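Local atomic coordinates of CoA-binding domain-containing protein (Thermus thermophilus, PDB entry 1IUK), a protein that is of unknown precise function but probably binds coenzyme A through a Rossmann-like domain. Residues Q39-L44 with V128-L133. Sequence-based numbering, arbitrary orientation.
Sequences QGYRVL and VEHKRL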
# COMPACT_ATOMS: atom_id res chain seq x y z
N GLN A 39 -11.32 -5.21 -7.74
CA GLN A 39 -10.47 -5.96 -8.65
C GLN A 39 -10.00 -7.30 -8.09
O GLN A 39 -9.07 -7.91 -8.62
CB GLN A 39 -9.27 -5.12 -9.06
CG GLN A 39 -9.64 -3.72 -9.53
CD GLN A 39 -10.91 -3.71 -10.35
OE1 GLN A 39 -10.93 -4.16 -11.49
NE2 GLN A 39 -11.99 -3.20 -9.76
N GLY A 40 -10.63 -7.74 -7.00
CA GLY A 40 -10.28 -9.03 -6.42
C GLY A 40 -9.15 -9.13 -5.41
O GLY A 40 -8.69 -10.23 -5.12
N TYR A 41 -8.69 -8.00 -4.88
CA TYR A 41 -7.61 -8.01 -3.90
C TYR A 41 -8.20 -8.02 -2.49
O TYR A 41 -9.34 -7.60 -2.29
CB TYR A 41 -6.74 -6.76 -4.03
CG TYR A 41 -5.94 -6.68 -5.30
CD1 TYR A 41 -6.28 -5.76 -6.29
CD2 TYR A 41 -4.85 -7.52 -5.52
CE1 TYR A 41 -5.56 -5.68 -7.46
CE2 TYR A 41 -4.11 -7.44 -6.69
CZ TYR A 41 -4.47 -6.52 -7.66
OH TYR A 41 -3.76 -6.43 -8.84
N ARG A 42 -7.42 -8.51 -1.53
CA ARG A 42 -7.86 -8.48 -0.14
C ARG A 42 -7.15 -7.25 0.39
O ARG A 42 -5.93 -7.22 0.48
CB ARG A 42 -7.40 -9.71 0.62
CG ARG A 42 -7.65 -9.59 2.12
CD ARG A 42 -7.28 -10.85 2.88
NE ARG A 42 -8.21 -11.07 3.98
CZ ARG A 42 -9.25 -11.89 3.91
NH1 ARG A 42 -9.48 -12.57 2.79
NH2 ARG A 42 -10.08 -12.02 4.95
N VAL A 43 -7.92 -6.21 0.70
CA VAL A 43 -7.34 -4.97 1.19
C VAL A 43 -7.43 -4.94 2.71
O VAL A 43 -8.50 -5.15 3.30
CB VAL A 43 -8.05 -3.73 0.58
CG1 VAL A 43 -7.95 -3.77 -0.93
CG2 VAL A 43 -9.50 -3.72 0.99
N LEU A 44 -6.28 -4.69 3.34
CA LEU A 44 -6.18 -4.65 4.78
C LEU A 44 -5.88 -3.22 5.22
O LEU A 44 -4.76 -2.72 5.02
CB LEU A 44 -5.06 -5.59 5.24
CG LEU A 44 -5.16 -7.01 4.69
CD1 LEU A 44 -3.92 -7.81 5.06
CD2 LEU A 44 -6.43 -7.67 5.23
N VAL A 128 -4.89 3.96 -10.88
CA VAL A 128 -4.61 4.40 -12.23
C VAL A 128 -3.72 3.39 -12.92
O VAL A 128 -4.02 2.95 -14.03
CB VAL A 128 -3.94 5.77 -12.22
CG1 VAL A 128 -3.28 6.04 -13.55
CG2 VAL A 128 -4.97 6.83 -11.87
N GLU A 129 -2.63 3.01 -12.26
CA GLU A 129 -1.68 2.05 -12.82
C GLU A 129 -2.31 0.69 -13.08
O GLU A 129 -1.99 0.04 -14.08
CB GLU A 129 -0.48 1.90 -11.89
CG GLU A 129 0.47 3.10 -11.94
CD GLU A 129 0.75 3.57 -13.36
OE1 GLU A 129 0.55 4.77 -13.65
OE2 GLU A 129 1.17 2.74 -14.20
N HIS A 130 -3.19 0.27 -12.18
CA HIS A 130 -3.86 -1.01 -12.35
C HIS A 130 -4.75 -0.97 -13.61
O HIS A 130 -4.79 -1.92 -14.40
CB HIS A 130 -4.73 -1.33 -11.13
CG HIS A 130 -5.33 -2.70 -11.16
ND1 HIS A 130 -6.58 -2.95 -11.68
CD2 HIS A 130 -4.85 -3.89 -10.73
CE1 HIS A 130 -6.86 -4.23 -11.56
NE2 HIS A 130 -5.82 -4.83 -10.99
N LYS A 131 -5.46 0.15 -13.77
CA LYS A 131 -6.32 0.33 -14.93
C LYS A 131 -5.51 0.31 -16.21
O LYS A 131 -5.88 -0.38 -17.15
CB LYS A 131 -7.07 1.66 -14.83
CG LYS A 131 -8.27 1.61 -13.93
CD LYS A 131 -8.83 2.99 -13.72
CE LYS A 131 -10.13 2.91 -12.94
NZ LYS A 131 -11.01 4.09 -13.20
N ARG A 132 -4.41 1.05 -16.24
CA ARG A 132 -3.56 1.12 -17.42
C ARG A 132 -2.91 -0.19 -17.86
O ARG A 132 -2.68 -0.41 -19.05
CB ARG A 132 -2.46 2.14 -17.23
CG ARG A 132 -1.42 2.13 -18.33
CD ARG A 132 -0.23 3.04 -18.01
NE ARG A 132 0.66 2.42 -17.03
CZ ARG A 132 1.65 1.59 -17.33
NH1 ARG A 132 2.40 1.08 -16.36
NH2 ARG A 132 1.91 1.29 -18.59
N LEU A 133 -2.61 -1.04 -16.89
CA LEU A 133 -1.94 -2.30 -17.19
C LEU A 133 -2.90 -3.44 -17.53
O LEU A 133 -2.54 -4.34 -18.29
CB LEU A 133 -1.06 -2.73 -16.00
CG LEU A 133 0.23 -1.95 -15.77
CD1 LEU A 133 0.78 -2.26 -14.36
CD2 LEU A 133 1.24 -2.31 -16.84
O HOH W 1 -6.58 -7.58 -10.89
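His130 reaches out from helix 126-134 and lays its imidazole against Gln39 and Tyr41, which flank the glycine turn leading from helix 28-38 into strand 42-46. Its CG lies anti to the backbone N (chi1 -174°), which carries the ring off the helix toward that turn. Tyr41 comes from the opposite direction and meets it at the CD2–NE2 side, with Tyr41 OH 3.3 Å from His130 CD2 and Tyr41 CE1 3.6 Å from His130 NE2. His130 CD2 lies in the plane of the Tyr41 ring, at its edge, while from the imidazole's side the hydroxyl is near the plane and Tyr41 CE1 well out of it; the rings meet obliquely, planes 75° apart. Gln39 CG packs 3.5 Å from His130 CE1. The bend at chi2 (-38°) turns the Gln39 amide away, where OE1 is hydrogen-bonded to Arg135 NH2 and NE2 to Tyr35 O. His130 ND1 is hydrogen-bonded to Tyr35 OH, Tyr41 OH to Leu10 O, and a water lies in the imidazole plane 2.9 Å from His130 NE2, with a weak bond on to the Gln39 carbonyl. Cutting His130 back to an alanine is likely to leave Tyr35 OH and the water without their imidazole partner and to open a gap beside Gln39 CG and Tyr41 CE1. The contact ties the C-terminal helix to the alpha-to-beta turn before edge strand 42-46 of the parallel, 2-1-3-4-5 sheet, in the Rossmann-like fold of CoA-binding domains.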